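Local atomic coordinates of BH2414 protein (Bacillus halodurans, PDB entry 3ON1), a protein that is of unknown function but has the L7Ae/L30e fold and possibly binds RNA. Residues T36-S41 with R81-V86; Q18-E23 with G85-G90; L7-L12 with R93-L98; S41-I46 with V66-M71. One frame throughout, in Å; residues are numbered along the deposited sequence. Where two conformers were deposited one is given.

Contact 1 (T36-S41 with R81-V86)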
loop_
_atom_site.group_PDB
_atom_site.type_symbol
_atom_site.label_atom_id
_atom_site.label_comp_id
_atom_site.label_asym_id
_atom_site.label_seq_id
_atom_site.Cartn_x
_atom_site.Cartn_y
_atom_site.Cartn_z
ATOM N N THR A 36 8.693 0.893 0.425
ATOM C CA THR A 36 9.109 0.738 -0.975
ATOM C C THR A 36 7.953 0.571 -1.968
ATOM O O THR A 36 8.175 0.449 -3.177
ATOM C CB THR A 36 10.152 -0.390 -1.154
ATOM O OG1 THR A 36 9.819 -1.512 -0.319
ATOM C CG2 THR A 36 11.538 0.125 -0.805
ATOM N N LEU A 37 6.725 0.559 -1.452
ATOM C CA LEU A 37 5.523 0.556 -2.289
ATOM C C LEU A 37 4.368 1.088 -1.469
ATOM O O LEU A 37 4.219 0.736 -0.296
ATOM C CB LEU A 37 5.183 -0.856 -2.800
ATOM C CG LEU A 37 3.822 -1.086 -3.485
ATOM C CD1 LEU A 37 3.730 -0.390 -4.844
ATOM C CD2 LEU A 37 3.547 -2.564 -3.658
ATOM N N VAL A 38 3.553 1.932 -2.091
ATOM C CA VAL A 38 2.308 2.377 -1.475
ATOM C C VAL A 38 1.137 1.861 -2.299
ATOM O O VAL A 38 1.122 1.976 -3.521
ATOM C CB VAL A 38 2.263 3.916 -1.324
ATOM C CG1 VAL A 38 0.883 4.381 -0.862
ATOM C CG2 VAL A 38 3.335 4.366 -0.332
ATOM N N ILE A 39 0.182 1.248 -1.611
ATOM C CA ILE A 39 -1.065 0.807 -2.220
ATOM C C ILE A 39 -2.190 1.690 -1.707
ATOM O O ILE A 39 -2.385 1.816 -0.498
ATOM C CB ILE A 39 -1.343 -0.681 -1.927
ATOM C CG1 ILE A 39 -0.299 -1.556 -2.634
ATOM C CG2 ILE A 39 -2.762 -1.064 -2.366
ATOM C CD1 ILE A 39 -0.248 -3.001 -2.145
ATOM N N LEU A 40 -2.906 2.315 -2.636
ATOM C CA LEU A 40 -4.022 3.188 -2.296
ATOM C C LEU A 40 -5.314 2.553 -2.753
ATOM O O LEU A 40 -5.405 2.083 -3.880
ATOM C CB LEU A 40 -3.885 4.532 -3.009
ATOM C CG LEU A 40 -2.856 5.564 -2.576
ATOM C CD1 LEU A 40 -2.857 6.689 -3.590
ATOM C CD2 LEU A 40 -3.203 6.086 -1.198
ATOM N N SER A 41 -6.319 2.550 -1.885
ATOM C CA SER A 41 -7.651 2.119 -2.285
ATOM C C SER A 41 -8.194 3.025 -3.383
ATOM O O SER A 41 -8.003 4.246 -3.330
ATOM C CB SER A 41 -8.602 2.163 -1.090
ATOM O OG SER A 41 -9.921 1.865 -1.512
ATOM N N ARG A 81 -9.200 -0.492 5.018
ATOM C CA ARG A 81 -7.970 0.300 4.942
ATOM C C ARG A 81 -7.905 1.056 3.625
ATOM O O ARG A 81 -8.316 0.536 2.588
ATOM C CB ARG A 81 -6.724 -0.584 5.110
ATOM C CG ARG A 81 -6.475 -1.092 6.536
ATOM C CD ARG A 81 -6.277 0.052 7.512
ATOM N NE ARG A 81 -5.907 -0.428 8.843
ATOM C CZ ARG A 81 -6.777 -0.745 9.798
ATOM N NH1 ARG A 81 -8.081 -0.637 9.583
ATOM N NH2 ARG A 81 -6.338 -1.168 10.975
ATOM N N VAL A 82 -7.421 2.299 3.651
ATOM C CA VAL A 82 -7.273 3.074 2.407
ATOM C C VAL A 82 -5.823 3.273 1.965
ATOM O O VAL A 82 -5.544 3.326 0.766
ATOM C CB VAL A 82 -7.996 4.449 2.447
ATOM C CG1 VAL A 82 -9.487 4.267 2.243
ATOM C CG2 VAL A 82 -7.713 5.177 3.745
ATOM N N VAL A 83 -4.905 3.395 2.919
ATOM C CA VAL A 83 -3.500 3.632 2.568
ATOM C C VAL A 83 -2.633 2.576 3.225
ATOM O O VAL A 83 -2.627 2.446 4.446
ATOM C CB VAL A 83 -3.015 5.036 3.023
ATOM C CG1 VAL A 83 -1.564 5.261 2.592
ATOM C CG2 VAL A 83 -3.919 6.137 2.492
ATOM N N ILE A 84 -1.904 1.828 2.400
ATOM C CA ILE A 84 -0.997 0.795 2.880
ATOM C C ILE A 84 0.409 1.072 2.369
ATOM O O ILE A 84 0.608 1.327 1.179
ATOM C CB ILE A 84 -1.448 -0.617 2.429
ATOM C CG1 ILE A 84 -2.832 -0.931 3.007
ATOM C CG2 ILE A 84 -0.404 -1.681 2.825
ATOM C CD1 ILE A 84 -3.458 -2.222 2.492
ATOM N N GLY A 85 1.373 1.024 3.280
ATOM C CA GLY A 85 2.789 1.104 2.917
ATOM C C GLY A 85 3.488 -0.221 3.160
ATOM O O GLY A 85 3.336 -0.828 4.225
ATOM N N VAL A 86 4.256 -0.674 2.175
ATOM C CA VAL A 86 4.951 -1.957 2.267
ATOM C C VAL A 86 6.417 -1.743 2.663
ATOM O O VAL A 86 7.155 -1.010 1.990
ATOM C CB VAL A 86 4.825 -2.749 0.941
ATOM C CG1 VAL A 86 5.446 -4.141 1.075
ATOM C CG2 VAL A 86 3.366 -2.857 0.533
#

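Contact 2 (Q18-E23 with G85-G90)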
loop_
_atom_site.group_PDB
_atom_site.type_symbol
_atom_site.label_atom_id
_atom_site.label_comp_id
_atom_site.label_asym_id
_atom_site.label_seq_id
_atom_site.Cartn_x
_atom_site.Cartn_y
_atom_site.Cartn_z
ATOM N N GLN A 18 5.014 -6.583 7.886
ATOM C CA GLN A 18 5.740 -5.779 6.909
ATOM C C GLN A 18 4.873 -4.682 6.303
ATOM O O GLN A 18 5.212 -4.126 5.261
ATOM C CB GLN A 18 6.319 -6.669 5.808
ATOM C CG GLN A 18 7.374 -7.648 6.316
ATOM C CD GLN A 18 8.502 -6.931 7.033
ATOM O OE1 GLN A 18 9.153 -6.066 6.453
ATOM N NE2 GLN A 18 8.713 -7.259 8.305
ATOM N N LEU A 19 3.758 -4.371 6.958
ATOM C CA LEU A 19 2.874 -3.309 6.478
ATOM C C LEU A 19 2.631 -2.220 7.504
ATOM O O LEU A 19 2.624 -2.476 8.718
ATOM C CB LEU A 19 1.516 -3.880 6.055
ATOM C CG LEU A 19 1.487 -4.990 5.006
ATOM C CD1 LEU A 19 0.040 -5.415 4.813
ATOM C CD2 LEU A 19 2.059 -4.530 3.686
ATOM N N LEU A 20 2.448 -1.003 6.991
ATOM C CA LEU A 20 1.953 0.139 7.751
ATOM C C LEU A 20 0.655 0.604 7.102
ATOM O O LEU A 20 0.466 0.419 5.900
ATOM C CB LEU A 20 2.975 1.276 7.733
ATOM C CG LEU A 20 4.242 1.023 8.547
ATOM C CD1 LEU A 20 5.218 2.178 8.403
ATOM C CD2 LEU A 20 3.893 0.797 10.008
ATOM N N THR A 21 -0.249 1.184 7.888
ATOM C CA THR A 21 -1.450 1.770 7.311
ATOM C C THR A 21 -1.692 3.162 7.850
ATOM O O THR A 21 -1.156 3.534 8.900
ATOM C CB THR A 21 -2.710 0.894 7.539
ATOM O OG1 THR A 21 -3.054 0.871 8.932
ATOM C CG2 THR A 21 -2.491 -0.532 7.021
ATOM N N GLY A 22 -2.507 3.920 7.126
ATOM C CA GLY A 22 -2.867 5.270 7.539
ATOM C C GLY A 22 -2.071 6.295 6.772
ATOM O O GLY A 22 -0.857 6.170 6.631
ATOM N N GLU A 23 -2.765 7.312 6.277
ATOM C CA GLU A 23 -2.156 8.327 5.435
ATOM C C GLU A 23 -0.912 8.973 6.062
ATOM O O GLU A 23 0.143 8.993 5.435
ATOM C CB GLU A 23 -3.191 9.387 5.066
ATOM C CG GLU A 23 -2.704 10.421 4.080
ATOM C CD GLU A 23 -3.768 11.444 3.752
ATOM O OE1 GLU A 23 -4.964 11.165 3.975
ATOM O OE2 GLU A 23 -3.406 12.527 3.265
ATOM N N GLY A 85 1.373 1.024 3.280
ATOM C CA GLY A 85 2.789 1.104 2.917
ATOM C C GLY A 85 3.488 -0.221 3.160
ATOM O O GLY A 85 3.336 -0.828 4.225
ATOM N N VAL A 86 4.256 -0.674 2.175
ATOM C CA VAL A 86 4.951 -1.957 2.267
ATOM C C VAL A 86 6.417 -1.743 2.663
ATOM O O VAL A 86 7.155 -1.010 1.990
ATOM C CB VAL A 86 4.825 -2.749 0.941
ATOM C CG1 VAL A 86 5.446 -4.141 1.075
ATOM C CG2 VAL A 86 3.366 -2.857 0.533
ATOM N N LYS A 87 6.827 -2.396 3.749
ATOM C CA LYS A 87 8.133 -2.152 4.376
ATOM C C LYS A 87 9.223 -3.103 3.915
ATOM O O LYS A 87 10.396 -2.939 4.284
ATOM C CB LYS A 87 8.025 -2.228 5.903
ATOM C CG LYS A 87 7.067 -1.220 6.520
ATOM C CD LYS A 87 7.289 -1.053 8.014
ATOM C CE LYS A 87 7.049 -2.338 8.770
ATOM N NZ LYS A 87 6.969 -2.085 10.235
ATOM N N ASP A 88 8.840 -4.104 3.132
ATOM C CA ASP A 88 9.785 -5.098 2.655
ATOM C C ASP A 88 9.916 -4.986 1.146
ATOM O O ASP A 88 8.921 -5.126 0.419
ATOM C CB ASP A 88 9.326 -6.507 3.051
ATOM C CG ASP A 88 10.299 -7.583 2.595
ATOM O OD1 ASP A 88 11.283 -7.856 3.318
ATOM O OD2 ASP A 88 10.083 -8.155 1.508
ATOM N N ALA A 89 11.141 -4.739 0.680
ATOM C CA ALA A 89 11.405 -4.537 -0.748
ATOM C C ALA A 89 10.998 -5.717 -1.631
ATOM O O ALA A 89 10.524 -5.519 -2.750
ATOM C CB ALA A 89 12.880 -4.161 -0.990
ATOM N N GLY A 90 11.195 -6.938 -1.139
ATOM C CA GLY A 90 10.781 -8.142 -1.878
ATOM C C GLY A 90 9.276 -8.208 -2.081
ATOM O O GLY A 90 8.794 -8.448 -3.187
HETATM O O HOH W 1 11.863 -6.792 5.622
HETATM O O HOH W 2 10.701 -4.145 7.532
HETATM O O HOH W 3 4.658 -3.184 11.326
#

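Contact 3 (L7-L12 with R93-L98)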
loop_
_atom_site.group_PDB
_atom_site.type_symbol
_atom_site.label_atom_id
_atom_site.label_comp_id
_atom_site.label_asym_id
_atom_site.label_seq_id
_atom_site.Cartn_x
_atom_site.Cartn_y
_atom_site.Cartn_z
ATOM N N LEU A 7 -3.835 -9.895 -3.371
ATOM C CA LEU A 7 -4.542 -9.805 -2.093
ATOM C C LEU A 7 -4.032 -10.841 -1.094
ATOM O O LEU A 7 -3.831 -10.533 0.084
ATOM C CB LEU A 7 -6.054 -9.945 -2.295
ATOM C CG LEU A 7 -6.711 -8.708 -2.905
ATOM C CD1 LEU A 7 -8.087 -9.072 -3.431
ATOM C CD2 LEU A 7 -6.796 -7.567 -1.895
ATOM N N SER A 8 -3.831 -12.064 -1.576
ATOM C CA SER A 8 -3.289 -13.145 -0.758
ATOM C C SER A 8 -1.886 -12.804 -0.264
ATOM O O SER A 8 -1.572 -12.989 0.911
ATOM C CB SER A 8 -3.265 -14.454 -1.550
ATOM O OG SER A 8 -2.641 -15.479 -0.797
ATOM N N LEU A 9 -1.052 -12.291 -1.167
ATOM C CA LEU A 9 0.315 -11.906 -0.824
ATOM C C LEU A 9 0.347 -10.763 0.196
ATOM O O LEU A 9 1.202 -10.739 1.089
ATOM C CB LEU A 9 1.109 -11.536 -2.077
ATOM C CG LEU A 9 2.616 -11.410 -1.835
ATOM C CD1 LEU A 9 3.230 -12.740 -1.403
ATOM C CD2 LEU A 9 3.318 -10.868 -3.064
ATOM N N LEU A 10 -0.590 -9.830 0.062
ATOM C CA LEU A 10 -0.736 -8.733 1.022
ATOM C C LEU A 10 -1.010 -9.279 2.431
ATOM O O LEU A 10 -0.465 -8.774 3.419
ATOM C CB LEU A 10 -1.840 -7.781 0.555
ATOM C CG LEU A 10 -1.903 -6.340 1.058
ATOM C CD1 LEU A 10 -0.592 -5.587 0.836
ATOM C CD2 LEU A 10 -3.052 -5.622 0.366
ATOM N N GLY A 11 -1.832 -10.325 2.506
ATOM C CA GLY A 11 -2.103 -11.031 3.760
ATOM C C GLY A 11 -0.852 -11.611 4.398
ATOM O O GLY A 11 -0.663 -11.516 5.610
ATOM N N LEU A 12 0.005 -12.215 3.580
ATOM C CA LEU A 12 1.282 -12.728 4.074
ATOM C C LEU A 12 2.198 -11.607 4.563
ATOM O O LEU A 12 2.907 -11.779 5.556
ATOM C CB LEU A 12 1.987 -13.574 3.009
ATOM C CG LEU A 12 1.241 -14.826 2.525
ATOM C CD1 LEU A 12 2.150 -15.636 1.628
ATOM C CD2 LEU A 12 0.750 -15.693 3.677
ATOM N N ARG A 93 8.236 -5.396 -4.602
ATOM C CA ARG A 93 8.500 -5.759 -5.996
ATOM C C ARG A 93 7.412 -6.688 -6.516
ATOM O O ARG A 93 6.797 -6.420 -7.551
ATOM C CB ARG A 93 9.879 -6.416 -6.145
ATOM C CG ARG A 93 11.029 -5.429 -6.268
ATOM C CD ARG A 93 12.300 -6.090 -6.795
ATOM N NE ARG A 93 12.706 -7.215 -5.963
ATOM C CZ ARG A 93 13.476 -7.105 -4.888
ATOM N NH1 ARG A 93 13.935 -5.917 -4.519
ATOM N NH2 ARG A 93 13.791 -8.182 -4.186
ATOM N N LYS A 94 7.153 -7.756 -5.764
ATOM C CA LYS A 94 6.205 -8.782 -6.178
ATOM C C LYS A 94 4.762 -8.266 -6.242
ATOM O O LYS A 94 4.037 -8.559 -7.199
ATOM C CB LYS A 94 6.323 -10.013 -5.273
ATOM C CG LYS A 94 5.532 -11.234 -5.752
ATOM C CD LYS A 94 6.009 -11.706 -7.106
ATOM C CE LYS A 94 5.689 -13.171 -7.323
ATOM N NZ LYS A 94 6.352 -13.638 -8.555
ATOM N N LEU A 95 4.354 -7.494 -5.235
ATOM C CA LEU A 95 3.015 -6.907 -5.240
ATOM C C LEU A 95 2.826 -5.997 -6.452
ATOM O O LEU A 95 1.795 -6.056 -7.115
ATOM C CB LEU A 95 2.739 -6.147 -3.939
ATOM C CG LEU A 95 2.503 -7.014 -2.698
ATOM C CD1 LEU A 95 2.696 -6.189 -1.436
ATOM C CD2 LEU A 95 1.131 -7.685 -2.720
ATOM N N ALA A 96 3.833 -5.176 -6.752
ATOM C CA ALA A 96 3.760 -4.268 -7.895
ATOM C C ALA A 96 3.642 -5.049 -9.202
ATOM O O ALA A 96 2.827 -4.709 -10.058
ATOM C CB ALA A 96 4.967 -3.331 -7.925
ATOM N N ALA A 97 4.439 -6.109 -9.342
ATOM C CA ALA A 97 4.399 -6.956 -10.537
ATOM C C ALA A 97 3.026 -7.596 -10.727
ATOM O O ALA A 97 2.511 -7.648 -11.843
ATOM C CB ALA A 97 5.482 -8.022 -10.472
ATOM N N LEU A 98 2.430 -8.057 -9.629
ATOM C CA LEU A 98 1.121 -8.700 -9.677
ATOM C C LEU A 98 0.029 -7.709 -10.066
ATOM O O LEU A 98 -0.822 -8.004 -10.912
ATOM C CB LEU A 98 0.799 -9.366 -8.338
ATOM C CG LEU A 98 1.562 -10.656 -8.017
ATOM C CD1 LEU A 98 1.375 -11.017 -6.555
ATOM C CD2 LEU A 98 1.111 -11.796 -8.920
#

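Contact 4 (S41-I46 with V66-M71)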
loop_
_atom_site.group_PDB
_atom_site.type_symbol
_atom_site.label_atom_id
_atom_site.label_comp_id
_atom_site.label_asym_id
_atom_site.label_seq_id
_atom_site.Cartn_x
_atom_site.Cartn_y
_atom_site.Cartn_z
ATOM N N SER A 41 -6.319 2.550 -1.885
ATOM C CA SER A 41 -7.651 2.119 -2.285
ATOM C C SER A 41 -8.194 3.025 -3.383
ATOM O O SER A 41 -8.003 4.246 -3.330
ATOM C CB SER A 41 -8.602 2.163 -1.090
ATOM O OG SER A 41 -9.921 1.865 -1.512
ATOM N N SER A 42 -8.884 2.437 -4.362
ATOM C CA SER A 42 -9.600 3.238 -5.367
ATOM C C SER A 42 -10.606 4.203 -4.731
ATOM O O SER A 42 -10.937 5.238 -5.319
ATOM C CB SER A 42 -10.310 2.346 -6.383
ATOM O OG SER A 42 -9.381 1.553 -7.100
ATOM N N ASP A 43 -11.057 3.842 -3.526
ATOM C CA ASP A 43 -12.026 4.600 -2.729
ATOM C C ASP A 43 -11.448 5.802 -2.024
ATOM O O ASP A 43 -12.197 6.673 -1.572
ATOM C CB ASP A 43 -12.601 3.703 -1.641
ATOM C CG ASP A 43 -13.606 2.748 -2.169
ATOM O OD1 ASP A 43 -13.760 1.671 -1.565
ATOM O OD2 ASP A 43 -14.241 3.078 -3.192
ATOM N N ALA A 44 -10.124 5.829 -1.903
ATOM C CA ALA A 44 -9.421 6.875 -1.156
ATOM C C ALA A 44 -9.883 8.221 -1.688
ATOM O O ALA A 44 -10.136 8.361 -2.888
ATOM C CB ALA A 44 -7.910 6.741 -1.325
ATOM N N GLY A 45 -10.013 9.195 -0.794
ATOM C CA GLY A 45 -10.351 10.560 -1.186
ATOM C C GLY A 45 -9.335 11.128 -2.158
ATOM O O GLY A 45 -8.160 10.753 -2.131
ATOM N N ILE A 46 -9.787 12.021 -3.030
ATOM C CA ILE A 46 -8.904 12.573 -4.061
ATOM C C ILE A 46 -7.721 13.332 -3.443
ATOM O O ILE A 46 -6.633 13.318 -3.998
ATOM C CB ILE A 46 -9.673 13.420 -5.132
ATOM C CG1 ILE A 46 -8.796 13.713 -6.360
ATOM C CG2 ILE A 46 -10.247 14.702 -4.526
ATOM C CD1 ILE A 46 -8.351 12.489 -7.143
ATOM N N VAL A 66 -5.729 0.611 -6.358
ATOM C CA VAL A 66 -6.403 -0.672 -6.603
ATOM C C VAL A 66 -7.500 -0.994 -5.596
ATOM O O VAL A 66 -7.513 -0.458 -4.484
ATOM C CB VAL A 66 -5.402 -1.860 -6.601
ATOM C CG1 VAL A 66 -4.588 -1.899 -7.875
ATOM C CG2 VAL A 66 -4.509 -1.827 -5.373
ATOM N N GLY A 67 -8.402 -1.887 -5.996
ATOM C CA GLY A 67 -9.403 -2.470 -5.103
ATOM C C GLY A 67 -10.364 -1.476 -4.494
ATOM O O GLY A 67 -10.744 -0.502 -5.122
ATOM N N ASN A 68 -10.785 -1.760 -3.272
ATOM C CA ASN A 68 -11.566 -0.829 -2.477
ATOM C C ASN A 68 -11.146 -1.024 -1.027
ATOM O O ASN A 68 -10.356 -1.930 -0.729
ATOM C CB ASN A 68 -13.071 -1.039 -2.689
ATOM C CG ASN A 68 -13.531 -2.420 -2.290
ATOM O OD1 ASN A 68 -13.121 -2.941 -1.257
ATOM N ND2 ASN A 68 -14.394 -3.021 -3.103
ATOM N N ARG A 69 -11.646 -0.185 -0.126
ATOM C CA ARG A 69 -11.168 -0.225 1.256
ATOM C C ARG A 69 -11.591 -1.494 2.003
ATOM O O ARG A 69 -10.901 -1.929 2.923
ATOM C CB ARG A 69 -11.532 1.050 2.023
ATOM C CG ARG A 69 -13.018 1.268 2.270
ATOM C CD ARG A 69 -13.247 2.601 2.968
ATOM N NE ARG A 69 -12.890 3.715 2.092
ATOM C CZ ARG A 69 -12.841 4.992 2.464
ATOM N NH1 ARG A 69 -13.100 5.348 3.718
ATOM N NH2 ARG A 69 -12.507 5.914 1.577
ATOM N N GLN A 70 -12.700 -2.093 1.576
ATOM C CA GLN A 70 -13.178 -3.353 2.150
ATOM C C GLN A 70 -12.246 -4.516 1.807
ATOM O O GLN A 70 -11.800 -5.236 2.708
ATOM C CB GLN A 70 -14.622 -3.640 1.698
ATOM C CG GLN A 70 -15.663 -2.672 2.268
ATOM C CD GLN A 70 -15.701 -1.327 1.559
ATOM O OE1 GLN A 70 -15.348 -1.212 0.380
ATOM N NE2 GLN A 70 -16.135 -0.298 2.277
HETATM N N MSE A 71 -11.950 -4.684 0.519
HETATM C CA MSE A 71 -11.026 -5.717 0.044
HETATM C C MSE A 71 -9.639 -5.583 0.675
HETATM O O MSE A 71 -9.032 -6.580 1.059
HETATM C CB MSE A 71 -10.872 -5.647 -1.476
HETATM C CG MSE A 71 -12.111 -5.969 -2.284
HETATM SE SE MSE A 71 -11.880 -5.311 -4.115
HETATM C CE MSE A 71 -10.100 -6.033 -4.411
HETATM O O HOH W 4 -10.133 -0.872 -8.081
#

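Contact 1 (T36-S41 with R81-V86)
Strands 37-41 and 83-86 run antiparallel at the centre of the chain, their axes 4.7 Å apart at closest approach and 163° apart in direction. They are the two inner strands of the four-stranded mixed sheet of the L7Ae/L30e alpha-beta-alpha sandwich. Ile-39 and Ile-84 form a hydrogen-bonded pair, with Ile-39 N to Ile-84 O at 2.8 Å and Ile-84 N to Ile-39 O at 2.9 Å. Val-86 N gives to Leu-37 O and Thr-36 N to Val-86 O, the latter almost straight along the C=O axis. In the non-hydrogen-bonded pairs, Val-38 with Gly-85 and Leu-40 with Val-83, CA-H groups of Val-38 and Leu-40 lean on the carbonyls of Ile-84 and Val-82.

Side chains alternate between two buried faces. Leu-37, Ile-39, Ile-84 and Val-86 share one; Leu-37 and Val-86 reach helix 89-100 there, and Ile-39 reaches Leu-72. Val-38, Leu-40 and Val-83 lie on the other, against helix 46-59. Leu-40 and Val-83 lie side by side and point the same way, CD2 of Leu-40 being 3.8 Å from CG2 of Val-83. At the far end Ser-41 N donates to Val-82 O at 2.9 Å, in the carbonyl plane, and Ser-41 CB packs 4.0 Å from CG1 of Val-82.

Contact 2 (Q18-E23 with G85-G90)
Leu-20 and Lys-87 cross at about a right angle, CG of Leu-20 lying 3.7 Å from CD of the lysine. The lysine CB lies 3.5 Å from Gln-18 O. NZ donates a hydrogen bond to a water, 2.8 Å away, that bonds weakly to Leu-19 O. An alanine at Lys-87 would probably bare this flank of Leu-20 and lose the water link to Leu-19 O. Leu-19 and Val-86 instead lie side by side, CD2 of Leu-19 packed 3.8 Å from CG2 of the valine, on the face that meets helices 5-15 and 89-100. Between these two layers, strand 19-21 pairs antiparallel as an edge strand with 83-86: Leu-20 and Gly-85 form a hydrogen-bonded pair, and Lys-87 N donates to Gln-18 O at 2.8 Å. In kink-turn-binding relatives the loop and helix start after this strand, here Gly-22 and Glu-23, contact RNA; whether they do so here is not known. Gln-18 and Asp-88 cross obliquely, amide and carboxylate planes 90° apart, OE1 of the glutamine 3.4 Å from CB of the aspartate. A water lies within hydrogen-bonding distance of both Gln-18 OE1 and Asp-88 OD1; Gln-18 NE2 binds Ala-16 O, and Asp-88 OD2 caps Phe-91 N.

Contact 3 (L7-L12 with R93-L98)
Leu-9 is the central side chain of this helix-helix contact. Its CB already touches CD2 of Leu-95 at 3.9 Å, where the two backbones come nearest. With CG anti to the backbone N (chi1 -168°), the side chain points toward the partner helix, and CG passes 4.1 Å from the same Leu-95 CD2. The tip atom CD2 then settles among three residues of the partner helix: it meets CG of Lys-94 at 3.5 Å, CD2 of Leu-95 at 3.9 Å and CD1 of Leu-98 at 4.0 Å. Leu-9 crosses Lys-94 at about a right angle, its CD2 methyl against CB and CG of the lysine, whose chain bends at chi2 and carries its ammonium end away. Deeper in, Leu-95 CD1 touches CD1 of Leu-10 at 4.0 Å, again with the side chains roughly perpendicular. No hydrogen bond joins the two segments. They run nearly antiparallel, 165° apart in direction, axes 10.1 Å apart at closest approach; both helices lie on the same side of the sheet. Leu-10 and Leu-95 face it at Ile-39 and Leu-37 of strand 37-41, Leu-10 also touches Leu-72 of helix 69-75, and Leu-98 lies against Trp-6 near the start of helix 5-15.

Contact 4 (S41-I46 with V66-M71)
Segment 41-46 folds into a type I beta turn from Ser-41 to Ala-44, closed by Ala-44 N to Ser-41 O, and lies beside the link between Val-66 and the first turn of helix 69-75. Ser-42 N gives a bent bond to Val-66 O at 3.2 Å, reaching it from well above the carbonyl plane.

Ser-41 holds its OG anti to the backbone N (chi1 174°), where it accepts from Asp-43 N at 3.0 Å in an ST turn. The same oxygen lies against the Asn-68 to Arg-69 peptide, 3.2 Å from Asn-68 C. An alanine at Ser-41 would probably loosen the turn, since Asp-43 N would lose its acceptor and the Asp-43 carboxylate might no longer be held at the helix end. That carboxylate accepts a hydrogen bond from Arg-69 N, 3.2 Å from OD1 (N-H...O angle 163°), the donor above the carboxylate plane; its charge there is probably stabilising. Asp-43 and Asn-68 lie side by side with their flat groups 5° apart. Asn-68 is the N-cap, its OD1 accepting a capping hydrogen bond from N of selenomethionine Met-71 at 2.8 Å. Arg-69, bent at chi3, returns across Asp-43 and gives a weak bond from NH2 to Asp-43 O. A water joins Ser-42 OG to Gly-67 O.

The site lies at the C-terminal ends of the parallel strands 37-41 and 63-66, which helix 46-59 connects in a beta-alpha-beta crossover; Arg-69 reaches Val-82 just before strand 83-86, and Met-71 touches Leu-7 of helix 5-15.

How the contacts relate
From the N terminus, helix 5-15 opens the widest loop, closed by contact 3 when helix 89-100 returns beside it. Strand 19-21 opens the next, closed by contact 2, and strand 37-41 the third, closed by contact 1; these two end on the same stretch, where Gly-85 and Val-86 serve both. Contact 4 is innermost, closing the excursion through helix 46-59 and strand 63-66; it lies within contacts 1 and 2, and contact 3 encloses all the others. Contacts 1 and 2 join three adjacent strands, while contact 3 lays the terminal helices on the sheet. Contact 4 shares Ser-41 with contact 1 and meets contact 3 at helix 5-15.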